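Local coordinates for extracellular solute-binding protein family 5 (PDB 4ONY), which probably binds peptides or related solutes in the periplasm and delivers them to an ABC transporter for uptake, at residues Ser100-Lys105 and Asp234-Asp239; Val115-Asn120 and Leu184-Met189; Leu331-Asp336 and His393-Asp398; Trp339-Ser342 and Gln348-Arg351; Gly487-Ser492 and Trp500-Ser505. All coordinates share one frame; numbering follows the deposited sequence.

Contacts 1 and 2 sit together on one side of the chain's centre, their own centres 13 Å apart. They share the antiparallel sheet in which strands 97-108 and 114-119 are neighbours, and W236 packs on N120 between them; along the chain, contact 2 falls between the two segments of contact 1. Contacts 3 and 4, 12 Å apart at their centres, lie on the opposite side, their centres about 52 and 46 Å from that of contact 1. Both segments of contact 4 fall between those of contact 3, and R351 packs on P394. Contact 5 comes last and nearer the middle; contacts 4 and 5 reach the same mixed sheet. This separation is consistent with the two-lobed build of periplasmic binding proteins.

Contact 1 (Ser100-Lys105 and Asp234-Asp239); sequences SLLAEK and DYWGKD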
# COMPACT_ATOMS: atom_id res chain seq x y z
N SER A 100 -14.84 -0.55 -17.12
CA SER A 100 -15.95 0.40 -17.20
C SER A 100 -16.73 0.54 -15.88
O SER A 100 -16.94 -0.43 -15.16
CB SER A 100 -16.90 0.01 -18.33
OG SER A 100 -16.20 0.06 -19.57
N LEU A 101 -17.07 1.77 -15.51
CA LEU A 101 -18.02 2.01 -14.39
C LEU A 101 -18.90 3.18 -14.84
O LEU A 101 -19.68 3.00 -15.80
CB LEU A 101 -17.30 2.25 -13.07
CG LEU A 101 -18.16 2.33 -11.82
CD1 LEU A 101 -18.88 1.01 -11.61
CD2 LEU A 101 -17.32 2.72 -10.58
N LEU A 102 -18.70 4.39 -14.32
CA LEU A 102 -19.52 5.51 -14.82
C LEU A 102 -19.27 5.76 -16.31
O LEU A 102 -20.21 6.10 -17.06
CB LEU A 102 -19.31 6.80 -14.00
CG LEU A 102 -19.97 6.85 -12.62
CD1 LEU A 102 -19.48 8.04 -11.83
CD2 LEU A 102 -21.48 6.91 -12.72
N ALA A 103 -18.02 5.62 -16.72
CA ALA A 103 -17.67 5.64 -18.13
C ALA A 103 -17.89 4.25 -18.74
O ALA A 103 -17.29 3.28 -18.30
CB ALA A 103 -16.24 6.09 -18.31
N GLU A 104 -18.79 4.17 -19.70
CA GLU A 104 -19.07 2.90 -20.37
C GLU A 104 -17.95 2.57 -21.35
O GLU A 104 -17.63 1.41 -21.54
CB GLU A 104 -20.40 2.96 -21.11
CG GLU A 104 -20.87 1.62 -21.67
CD GLU A 104 -22.27 1.68 -22.30
OE1 GLU A 104 -22.83 2.78 -22.47
OE2 GLU A 104 -22.80 0.62 -22.59
N LYS A 105 -17.38 3.59 -21.98
CA LYS A 105 -16.34 3.45 -22.97
C LYS A 105 -15.24 4.47 -22.75
O LYS A 105 -15.46 5.53 -22.22
CB LYS A 105 -16.91 3.65 -24.38
CG LYS A 105 -17.97 2.64 -24.78
CD LYS A 105 -17.30 1.31 -25.12
CE LYS A 105 -18.03 0.07 -24.57
NZ LYS A 105 -19.15 -0.34 -25.47
N ASP A 234 -32.41 0.62 -6.33
CA ASP A 234 -32.42 1.12 -7.70
C ASP A 234 -31.04 1.54 -8.20
O ASP A 234 -30.95 2.30 -9.17
CB ASP A 234 -33.35 2.33 -7.81
CG ASP A 234 -33.93 2.51 -9.20
OD1 ASP A 234 -34.14 1.55 -9.96
OD2 ASP A 234 -34.21 3.67 -9.55
N TYR A 235 -29.98 1.09 -7.52
CA TYR A 235 -28.60 1.38 -7.93
C TYR A 235 -28.45 1.18 -9.46
O TYR A 235 -28.73 0.13 -9.97
CB TYR A 235 -27.64 0.48 -7.17
CG TYR A 235 -26.21 0.51 -7.69
CD1 TYR A 235 -25.55 1.70 -7.87
CD2 TYR A 235 -25.56 -0.65 -8.03
CE1 TYR A 235 -24.27 1.74 -8.39
CE2 TYR A 235 -24.25 -0.62 -8.51
CZ TYR A 235 -23.62 0.58 -8.70
OH TYR A 235 -22.36 0.60 -9.19
N TRP A 236 -28.03 2.22 -10.15
CA TRP A 236 -27.97 2.24 -11.59
C TRP A 236 -27.03 1.17 -12.18
O TRP A 236 -27.27 0.69 -13.28
CB TRP A 236 -27.46 3.64 -12.06
CG TRP A 236 -25.97 3.78 -11.90
CD1 TRP A 236 -25.31 4.26 -10.80
CD2 TRP A 236 -24.96 3.43 -12.86
NE1 TRP A 236 -23.95 4.20 -11.01
CE2 TRP A 236 -23.70 3.70 -12.26
CE3 TRP A 236 -25.00 2.91 -14.16
CZ2 TRP A 236 -22.49 3.47 -12.92
CZ3 TRP A 236 -23.81 2.68 -14.83
CH2 TRP A 236 -22.56 2.95 -14.22
N GLY A 237 -25.97 0.81 -11.43
CA GLY A 237 -24.93 -0.06 -11.94
C GLY A 237 -25.11 -1.54 -11.67
O GLY A 237 -24.21 -2.34 -11.92
N LYS A 238 -26.25 -1.90 -11.12
CA LYS A 238 -26.46 -3.26 -10.61
C LYS A 238 -26.21 -4.34 -11.67
O LYS A 238 -25.85 -5.42 -11.32
CB LYS A 238 -27.87 -3.42 -10.02
CG LYS A 238 -28.92 -3.44 -11.08
CD LYS A 238 -30.33 -3.13 -10.62
CE LYS A 238 -30.54 -3.24 -9.12
NZ LYS A 238 -32.02 -3.14 -8.96
N ASP A 239 -26.41 -4.06 -12.95
CA ASP A 239 -26.27 -5.10 -13.97
C ASP A 239 -24.98 -5.01 -14.78
O ASP A 239 -24.80 -5.75 -15.72
CB ASP A 239 -27.44 -5.04 -14.96
CG ASP A 239 -28.77 -5.31 -14.30
OD1 ASP A 239 -28.87 -6.21 -13.46
OD2 ASP A 239 -29.72 -4.63 -14.61
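L101, through its carbonyl oxygen, and L102, through its CD2 methyl, meet the indole of W236 in a buried contact that joins the antiparallel sheet of strand 97-108 to the loop between strands 226-231 and 251-257. W236 is offered from a type I beta turn running from Y235 to K238, whose bond from K238 N to Y235 O is weak at 3.4 Å. On the sheet side the strand is broken at L101 and L102, and shortly afterwards a classic bulge sets E104 and K105 opposite the single residue T118.

The six-membered end of the indole goes in edge first. W236 CH2 lies 3.3 Å from L101 O, which sits near the ring plane, so an aromatic C-H edge meets a carbonyl oxygen. The ring reaches this spot because W236 CG stands between its own backbone N and carbonyl carbon (chi1 78°). The side chains of L102 and W236 cross at about a right angle. CD2 of L102, 3.6 Å from CZ2 of W236, stands neither over the ring face nor at its edge.

Q85 OE1 takes W236 NE1; the Y235 hydroxyl is bonded to Q243 OE1 and also to Q85 NE2. These bonds should fix how both rings are turned. Within the turn, G237 N lies over the centre of the Y235 ring, 3.4 Å above its plane.

Contact 2 (Val115-Asn120 and Leu184-Met189); sequences VEFTLN and LIAGSM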
# COMPACT_ATOMS: atom_id res chain seq x y z
N VAL A 115 -7.45 11.73 -23.23
CA VAL A 115 -8.30 10.58 -22.95
C VAL A 115 -9.74 11.03 -23.05
O VAL A 115 -10.07 12.15 -22.67
CB VAL A 115 -7.97 9.90 -21.58
CG1 VAL A 115 -8.26 10.84 -20.43
CG2 VAL A 115 -8.77 8.61 -21.39
N GLU A 116 -10.60 10.19 -23.58
CA GLU A 116 -12.00 10.53 -23.76
C GLU A 116 -12.90 9.41 -23.21
O GLU A 116 -12.67 8.25 -23.48
CB GLU A 116 -12.29 10.83 -25.24
CG GLU A 116 -13.77 11.16 -25.53
CD GLU A 116 -13.98 11.73 -26.95
OE1 GLU A 116 -13.02 11.86 -27.71
OE2 GLU A 116 -15.10 12.13 -27.31
N PHE A 117 -13.90 9.80 -22.43
CA PHE A 117 -14.81 8.87 -21.75
C PHE A 117 -16.19 9.11 -22.26
O PHE A 117 -16.58 10.28 -22.46
CB PHE A 117 -14.81 9.14 -20.25
CG PHE A 117 -13.46 9.00 -19.61
CD1 PHE A 117 -12.97 7.75 -19.23
CD2 PHE A 117 -12.68 10.12 -19.36
CE1 PHE A 117 -11.72 7.61 -18.63
CE2 PHE A 117 -11.43 9.98 -18.79
CZ PHE A 117 -10.95 8.74 -18.41
N THR A 118 -16.94 8.04 -22.45
CA THR A 118 -18.34 8.16 -22.78
C THR A 118 -19.11 7.53 -21.64
O THR A 118 -18.88 6.37 -21.31
CB THR A 118 -18.65 7.49 -24.12
OG1 THR A 118 -17.77 8.03 -25.10
CG2 THR A 118 -20.11 7.70 -24.55
N LEU A 119 -19.97 8.33 -21.01
CA LEU A 119 -20.73 7.90 -19.85
C LEU A 119 -21.83 6.92 -20.25
O LEU A 119 -22.37 6.97 -21.35
CB LEU A 119 -21.38 9.09 -19.15
CG LEU A 119 -20.43 10.22 -18.70
CD1 LEU A 119 -21.22 11.36 -18.07
CD2 LEU A 119 -19.43 9.65 -17.72
N ASN A 120 -22.12 6.02 -19.33
CA ASN A 120 -23.19 5.06 -19.49
C ASN A 120 -24.53 5.79 -19.39
O ASN A 120 -24.76 6.53 -18.43
CB ASN A 120 -23.06 4.02 -18.38
CG ASN A 120 -23.97 2.84 -18.59
OD1 ASN A 120 -25.20 3.01 -18.79
ND2 ASN A 120 -23.41 1.64 -18.53
N LEU A 184 -5.12 8.32 -13.38
CA LEU A 184 -5.56 9.00 -12.16
C LEU A 184 -6.88 9.73 -12.42
O LEU A 184 -7.75 9.80 -11.55
CB LEU A 184 -4.49 9.98 -11.68
CG LEU A 184 -3.11 9.39 -11.41
CD1 LEU A 184 -2.13 10.43 -10.88
CD2 LEU A 184 -3.24 8.26 -10.38
N ILE A 185 -7.05 10.24 -13.65
CA ILE A 185 -8.31 10.84 -14.07
C ILE A 185 -9.41 9.75 -14.05
O ILE A 185 -10.52 9.95 -13.51
CB ILE A 185 -8.19 11.47 -15.48
CG1 ILE A 185 -7.19 12.62 -15.50
CG2 ILE A 185 -9.55 11.96 -15.97
CD1 ILE A 185 -7.56 13.83 -14.66
N ALA A 186 -9.07 8.58 -14.60
CA ALA A 186 -10.03 7.48 -14.76
C ALA A 186 -10.40 6.80 -13.44
O ALA A 186 -11.59 6.51 -13.19
CB ALA A 186 -9.49 6.44 -15.76
N GLY A 187 -9.41 6.62 -12.57
CA GLY A 187 -9.60 5.85 -11.32
C GLY A 187 -9.30 6.53 -10.00
O GLY A 187 -9.49 5.91 -8.97
N SER A 188 -8.80 7.76 -10.00
CA SER A 188 -8.48 8.43 -8.73
C SER A 188 -9.11 9.81 -8.62
O SER A 188 -8.54 10.71 -7.99
CB SER A 188 -6.95 8.54 -8.50
OG SER A 188 -6.35 7.27 -8.68
N MET A 189 -10.27 9.97 -9.23
CA MET A 189 -11.08 11.14 -9.02
C MET A 189 -12.53 10.70 -8.96
O MET A 189 -12.94 9.83 -9.71
CB MET A 189 -10.92 12.15 -10.17
CG MET A 189 -9.62 12.93 -10.17
SD MET A 189 -9.52 14.02 -8.73
CE MET A 189 -10.09 15.55 -9.44
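F117 drives its ring into I185 and A186, packing the last turn of helix 181-187 onto one face of the antiparallel sheet that contains strand 114-119. This is a buried helix-on-sheet contact.

The interaction between the two segments is apolar. The far end of the phenyl ring does the touching: CZ of F117 lies 3.8 Å from A186 CB, and CE2 of F117 lies 3.9 Å from I185 CG2. Both methyls approach obliquely. CB of F117 already points toward the helix, and the ring is carried on to it with CG anti to the carbonyl carbon (chi1 -59°). The side chains of F117 and I185 cross at about a right angle. I185 meets the ring with its CG2 branch, and it also packs on F171, F173 and Y140. A103 and V106 of strand 97-108 also touch the ring, so sheet and helix both contribute to its surroundings.

Backbone bonds tie F117 to V169 and E116 to A107, so strand 114-119 is held by a neighbour on each side. E116, one residue before F117, makes a salt bridge to R170.

The helix closes immediately beyond the contact, where S188 N donates to L184 O at 2.8 Å.

Contact 3 (Leu331-Asp336 and His393-Asp398); sequences LGLLFD and HPPVTD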
# COMPACT_ATOMS: atom_id res chain seq x y z
N LEU A 331 26.90 -5.39 9.30
CA LEU A 331 25.97 -5.21 10.43
C LEU A 331 24.60 -5.85 10.16
O LEU A 331 23.98 -6.35 11.08
CB LEU A 331 25.79 -3.74 10.79
CG LEU A 331 27.09 -3.07 11.25
CD1 LEU A 331 26.85 -1.59 11.55
CD2 LEU A 331 27.87 -3.70 12.38
N GLY A 332 24.15 -5.78 8.91
CA GLY A 332 22.98 -6.50 8.45
C GLY A 332 23.02 -8.00 8.71
O GLY A 332 21.99 -8.59 8.98
N LEU A 333 24.19 -8.62 8.63
CA LEU A 333 24.26 -10.08 8.79
C LEU A 333 23.97 -10.49 10.24
O LEU A 333 23.64 -11.65 10.50
CB LEU A 333 25.67 -10.58 8.41
CG LEU A 333 26.11 -10.36 6.98
CD1 LEU A 333 27.60 -10.65 6.85
CD2 LEU A 333 25.29 -11.20 6.01
N LEU A 334 24.09 -9.54 11.18
CA LEU A 334 24.03 -9.89 12.60
C LEU A 334 22.62 -9.99 13.21
O LEU A 334 22.46 -10.54 14.32
CB LEU A 334 24.87 -8.92 13.40
CG LEU A 334 26.34 -8.94 13.03
CD1 LEU A 334 27.04 -7.85 13.76
CD2 LEU A 334 26.97 -10.29 13.39
N PHE A 335 21.60 -9.47 12.51
CA PHE A 335 20.26 -9.63 12.99
C PHE A 335 19.83 -11.12 12.93
O PHE A 335 19.92 -11.75 11.87
CB PHE A 335 19.28 -8.78 12.25
CG PHE A 335 17.86 -8.99 12.74
CD1 PHE A 335 17.50 -8.59 14.01
CD2 PHE A 335 16.92 -9.65 11.95
CE1 PHE A 335 16.23 -8.83 14.49
CE2 PHE A 335 15.65 -9.88 12.43
CZ PHE A 335 15.31 -9.48 13.70
N ASP A 336 19.42 -11.68 14.07
CA ASP A 336 19.01 -13.09 14.15
C ASP A 336 17.51 -13.18 14.09
O ASP A 336 16.83 -13.13 15.11
CB ASP A 336 19.58 -13.77 15.40
CG ASP A 336 19.35 -15.27 15.40
OD1 ASP A 336 18.45 -15.75 14.66
OD2 ASP A 336 20.07 -15.97 16.16
N HIS A 393 20.48 -14.37 -0.10
CA HIS A 393 19.44 -14.27 0.91
C HIS A 393 20.08 -13.79 2.21
O HIS A 393 21.27 -14.03 2.46
CB HIS A 393 18.75 -15.63 1.15
CG HIS A 393 18.32 -16.29 -0.12
ND1 HIS A 393 17.14 -15.98 -0.75
CD2 HIS A 393 18.97 -17.15 -0.94
CE1 HIS A 393 17.06 -16.66 -1.88
NE2 HIS A 393 18.17 -17.36 -2.02
N PRO A 394 19.29 -13.10 3.04
CA PRO A 394 19.79 -12.81 4.35
C PRO A 394 20.15 -14.13 5.06
O PRO A 394 19.54 -15.15 4.78
CB PRO A 394 18.59 -12.17 5.03
CG PRO A 394 17.68 -11.73 3.95
CD PRO A 394 17.88 -12.73 2.87
N PRO A 395 21.10 -14.09 6.00
CA PRO A 395 21.41 -15.28 6.80
C PRO A 395 20.21 -15.92 7.48
O PRO A 395 19.34 -15.22 8.02
CB PRO A 395 22.35 -14.75 7.90
CG PRO A 395 22.77 -13.43 7.48
CD PRO A 395 21.77 -12.88 6.51
N VAL A 396 20.18 -17.26 7.48
CA VAL A 396 19.26 -18.05 8.28
C VAL A 396 20.11 -18.68 9.38
O VAL A 396 21.04 -19.41 9.10
CB VAL A 396 18.57 -19.12 7.42
CG1 VAL A 396 17.71 -20.07 8.27
CG2 VAL A 396 17.74 -18.48 6.28
N THR A 397 19.84 -18.35 10.63
CA THR A 397 20.65 -18.88 11.74
C THR A 397 20.06 -20.18 12.25
O THR A 397 19.00 -20.61 11.80
CB THR A 397 20.67 -17.93 12.95
OG1 THR A 397 19.36 -17.88 13.53
CG2 THR A 397 21.10 -16.53 12.53
N ASP A 398 20.72 -20.76 13.25
CA ASP A 398 20.22 -21.91 13.96
C ASP A 398 19.16 -21.52 15.00
O ASP A 398 18.71 -22.36 15.74
CB ASP A 398 21.38 -22.68 14.64
CG ASP A 398 22.17 -21.82 15.66
OD1 ASP A 398 21.76 -20.67 15.98
OD2 ASP A 398 23.24 -22.31 16.14
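L333 and P395 bring their CA atoms to 6.3 Å, and D336 and T397 to 6.5 Å, as the irregular chain at 393-398 runs past the junction between helices 325-333 and 337-344. D336 is the N-cap of the second helix, and the contact combines that cap with a small apolar patch.

P395 lays its ring against L333. Its CG is 3.7 Å from L333 CD2 and 3.6 Å from L333 O, and the two side chains cross at about a right angle. L333 also touches K409 and L413 of helix 404-416.

D336 carries the polar half. A chi1 of -171°, which sets CG opposite the backbone N, brings the carboxylate nearer to T397. OD1 accepts from W339 N, the capping bond, and also from T397 OG1, which comes from above the carboxylate plane. The threonine hydroxyl in turn is hydrogen-bonded to G399 N, while T397 N is bonded to E338 OE1, so the loop is fastened to the start of the helix twice. The helix N-terminus and the bonds it accepts would probably favour the charged form of D336, despite D398 OD1 5.0 Å from its OD2. The link from T397 OG1 to D336 OD1 is short, at 2.6 Å.

Contact 4 (Trp339-Ser342 and Gln348-Arg351); sequences WANS and QYRR
N341 and Y349 form a side-chain-to-backbone pairing that ties helix 337-344 to the chain entering strand 350-351, an outermost strand of the six-stranded mixed sheet. It lies at the surface, and a single carboxamide serves both polar backbone atoms of one residue.

N341 swings its CG anti to the backbone N (chi1 -159°), which carries the amide out from the helix to Y349. Its OD1 accepts from Y349 N at 3.0 Å with an N-H...O angle of 147°, the donor tilted only a little from the carbonyl plane. The other end turns donor: N341 ND2 gives a bond to Y349 O at 2.8 Å, but the angle of 126° makes it weak. Q348 N also comes near OD1 of N341, at 3.4 Å, but it is not placed to bond. The same oxygen lies at the edge of the tyrosine ring, while the ring itself packs edge-to-face with F345.

Y349 O has more than one donor. R350 folds its side chain back so that NE reaches this oxygen from well above the carbonyl plane, yet with the oxygen in the guanidinium plane; NH1 adds a weak bond. The strand goes on from there: R350 is backbone-bonded to H562, and R351 NH2 bonds P559 O. The R350 NE to Y349 O distance is 3.2 Å.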
# COMPACT_ATOMS: atom_id res chain seq x y z
N TRP A 339 15.88 -16.53 15.80
CA TRP A 339 15.69 -16.39 17.23
C TRP A 339 14.46 -15.53 17.56
O TRP A 339 13.63 -15.89 18.42
CB TRP A 339 16.92 -15.80 17.93
CG TRP A 339 16.74 -15.77 19.43
CD1 TRP A 339 17.07 -16.78 20.32
CD2 TRP A 339 16.16 -14.73 20.23
NE1 TRP A 339 16.72 -16.43 21.60
CE2 TRP A 339 16.16 -15.17 21.59
CE3 TRP A 339 15.60 -13.48 19.93
CZ2 TRP A 339 15.61 -14.40 22.64
CZ3 TRP A 339 15.06 -12.69 20.99
CH2 TRP A 339 15.09 -13.16 22.32
N ALA A 340 14.35 -14.37 16.91
CA ALA A 340 13.29 -13.43 17.21
C ALA A 340 11.93 -14.04 16.88
O ALA A 340 10.94 -13.90 17.64
CB ALA A 340 13.50 -12.14 16.44
N ASN A 341 11.86 -14.73 15.75
CA ASN A 341 10.57 -15.25 15.34
C ASN A 341 10.11 -16.25 16.39
O ASN A 341 8.95 -16.25 16.88
CB ASN A 341 10.69 -15.91 13.95
CG ASN A 341 9.34 -16.03 13.23
OD1 ASN A 341 8.37 -15.38 13.58
ND2 ASN A 341 9.28 -16.90 12.24
N SER A 342 11.03 -17.13 16.75
CA SER A 342 10.71 -18.22 17.64
C SER A 342 10.35 -17.74 19.04
O SER A 342 9.37 -18.21 19.62
CB SER A 342 11.92 -19.18 17.70
OG SER A 342 11.58 -20.23 18.57
N GLN A 348 5.32 -16.80 13.75
CA GLN A 348 4.30 -16.43 12.74
C GLN A 348 4.81 -15.63 11.58
O GLN A 348 4.15 -15.61 10.50
CB GLN A 348 3.18 -15.59 13.36
CG GLN A 348 2.37 -16.32 14.40
CD GLN A 348 1.70 -17.53 13.82
OE1 GLN A 348 0.99 -17.46 12.85
NE2 GLN A 348 2.01 -18.68 14.37
N TYR A 349 5.97 -14.99 11.74
CA TYR A 349 6.50 -14.16 10.69
C TYR A 349 7.37 -14.95 9.70
O TYR A 349 7.80 -16.09 9.97
CB TYR A 349 7.31 -12.99 11.25
CG TYR A 349 6.56 -11.86 11.88
CD1 TYR A 349 5.73 -11.06 11.14
CD2 TYR A 349 6.72 -11.55 13.21
CE1 TYR A 349 5.04 -10.00 11.69
CE2 TYR A 349 6.06 -10.49 13.78
CZ TYR A 349 5.22 -9.73 13.01
OH TYR A 349 4.58 -8.70 13.58
N ARG A 350 7.60 -14.35 8.55
CA ARG A 350 8.53 -14.81 7.57
C ARG A 350 9.48 -13.68 7.30
O ARG A 350 9.11 -12.49 7.29
CB ARG A 350 7.81 -15.24 6.26
CG ARG A 350 8.25 -16.61 5.70
CD ARG A 350 7.36 -17.85 6.08
NE ARG A 350 7.14 -18.01 7.54
CZ ARG A 350 6.45 -19.00 8.15
NH1 ARG A 350 6.30 -18.98 9.47
NH2 ARG A 350 5.90 -19.99 7.46
N ARG A 351 10.72 -14.05 6.99
CA ARG A 351 11.76 -13.06 6.76
C ARG A 351 11.47 -12.26 5.48
O ARG A 351 11.13 -12.83 4.45
CB ARG A 351 13.13 -13.75 6.58
CG ARG A 351 14.30 -12.76 6.58
CD ARG A 351 14.56 -12.14 7.95
NE ARG A 351 15.44 -10.96 7.91
CZ ARG A 351 16.78 -10.96 8.13
NH1 ARG A 351 17.43 -12.08 8.40
NH2 ARG A 351 17.44 -9.82 8.11

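Contact 5 (Gly487-Ser492 and Trp500-Ser505); sequences GALASS and WLRWGS
R502 and W503, on the last turn of the short helix 499-503, reach across to L489 of strand 484-489 and A490 just after it; the strand is a member of the mixed six-stranded sheet. The result is a strand-loop-helix unit in which the helix comes back beside its own strand.

W500 begins the segment turned to helix 522-533, where it packs on I528 and L532. R502 is the first to touch across. Its chain runs out straight from CG to NE (chi2 180°), delivering the guanidinium to the carbonyl of A490. NH2 donates to A490 O at 2.8 Å with an N-H...O angle of 162°, while NH1 makes a weak bond to the same oxygen at 3.4 Å. A490 O lies at the guanidinium edge, in its plane, much nearer NH2 than NH1. L489 CD2 lies over one face of the group and comes within 4.0 Å of R502 CD.

W503 takes the other branch of the same leucine: its CZ2 is 3.7 Å from L489 CD1. The side chains come from opposite directions, and CD1 meets the ring neither at its face nor at its edge. R502 CB sits 3.5 Å above the W503 ring plane, offset toward the rim, and F355 meets the indole edge-to-face. G504 then leaves the helix, its N bonded to W500 O at 2.9 Å.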
# COMPACT_ATOMS: atom_id res chain seq x y z
N GLY A 487 12.15 1.62 9.83
CA GLY A 487 11.43 2.26 8.73
C GLY A 487 10.49 1.30 8.03
O GLY A 487 10.76 0.11 7.96
N ALA A 488 9.39 1.82 7.53
CA ALA A 488 8.36 1.06 6.81
C ALA A 488 8.17 1.68 5.42
O ALA A 488 8.38 2.88 5.25
CB ALA A 488 7.05 1.12 7.57
N LEU A 489 7.84 0.89 4.42
CA LEU A 489 7.47 1.44 3.11
C LEU A 489 6.15 0.88 2.66
O LEU A 489 5.93 -0.32 2.80
CB LEU A 489 8.50 1.04 2.05
CG LEU A 489 9.90 1.59 2.25
CD1 LEU A 489 10.82 0.86 1.30
CD2 LEU A 489 9.96 3.09 2.03
N ALA A 490 5.31 1.72 2.09
CA ALA A 490 4.02 1.27 1.53
C ALA A 490 4.26 0.81 0.10
O ALA A 490 4.55 1.63 -0.79
CB ALA A 490 3.02 2.41 1.54
N SER A 491 4.24 -0.50 -0.11
CA SER A 491 4.68 -1.08 -1.36
C SER A 491 3.50 -1.30 -2.25
O SER A 491 2.37 -1.41 -1.77
CB SER A 491 5.40 -2.42 -1.11
OG SER A 491 4.44 -3.35 -0.57
N SER A 492 3.76 -1.42 -3.55
CA SER A 492 2.70 -1.80 -4.45
C SER A 492 3.25 -2.46 -5.70
O SER A 492 4.45 -2.53 -5.92
CB SER A 492 1.83 -0.61 -4.83
OG SER A 492 2.33 0.09 -5.97
N TRP A 500 11.01 8.58 -6.38
CA TRP A 500 11.96 9.66 -6.29
C TRP A 500 12.15 10.19 -4.87
O TRP A 500 13.25 10.55 -4.51
CB TRP A 500 11.57 10.84 -7.20
CG TRP A 500 11.70 10.58 -8.67
CD1 TRP A 500 10.69 10.63 -9.60
CD2 TRP A 500 12.88 10.24 -9.39
NE1 TRP A 500 11.19 10.29 -10.83
CE2 TRP A 500 12.54 10.10 -10.73
CE3 TRP A 500 14.23 10.06 -9.01
CZ2 TRP A 500 13.49 9.78 -11.73
CZ3 TRP A 500 15.17 9.72 -10.00
CH2 TRP A 500 14.79 9.60 -11.35
N LEU A 501 11.08 10.31 -4.09
CA LEU A 501 11.20 10.89 -2.75
C LEU A 501 11.64 9.87 -1.71
O LEU A 501 12.03 10.25 -0.60
CB LEU A 501 9.92 11.63 -2.34
CG LEU A 501 9.83 13.03 -2.97
CD1 LEU A 501 8.43 13.61 -2.85
CD2 LEU A 501 10.83 14.02 -2.32
N ARG A 502 11.63 8.60 -2.08
CA ARG A 502 12.16 7.56 -1.23
C ARG A 502 13.63 7.33 -1.43
O ARG A 502 14.34 7.05 -0.46
CB ARG A 502 11.50 6.23 -1.52
CG ARG A 502 10.05 6.20 -1.18
CD ARG A 502 9.45 4.83 -1.51
NE ARG A 502 8.02 4.87 -1.20
CZ ARG A 502 7.21 3.84 -1.29
NH1 ARG A 502 7.67 2.67 -1.71
NH2 ARG A 502 5.94 4.00 -1.00
N TRP A 503 14.05 7.30 -2.69
CA TRP A 503 15.38 6.80 -3.08
C TRP A 503 16.21 7.72 -4.00
O TRP A 503 17.41 7.48 -4.19
CB TRP A 503 15.22 5.47 -3.84
CG TRP A 503 14.40 4.44 -3.16
CD1 TRP A 503 13.21 3.93 -3.57
CD2 TRP A 503 14.75 3.74 -1.96
NE1 TRP A 503 12.79 2.95 -2.67
CE2 TRP A 503 13.72 2.80 -1.70
CE3 TRP A 503 15.84 3.79 -1.10
CZ2 TRP A 503 13.74 1.95 -0.60
CZ3 TRP A 503 15.88 2.91 0.00
CH2 TRP A 503 14.82 2.01 0.23
N GLY A 504 15.59 8.77 -4.55
CA GLY A 504 16.21 9.60 -5.53
C GLY A 504 17.32 10.44 -4.93
O GLY A 504 17.22 10.90 -3.79
N SER A 505 18.36 10.66 -5.70
CA SER A 505 19.53 11.31 -5.13
C SER A 505 19.24 12.77 -4.71
O SER A 505 19.70 13.20 -3.67
CB SER A 505 20.74 11.18 -6.07
OG SER A 505 20.44 11.85 -7.26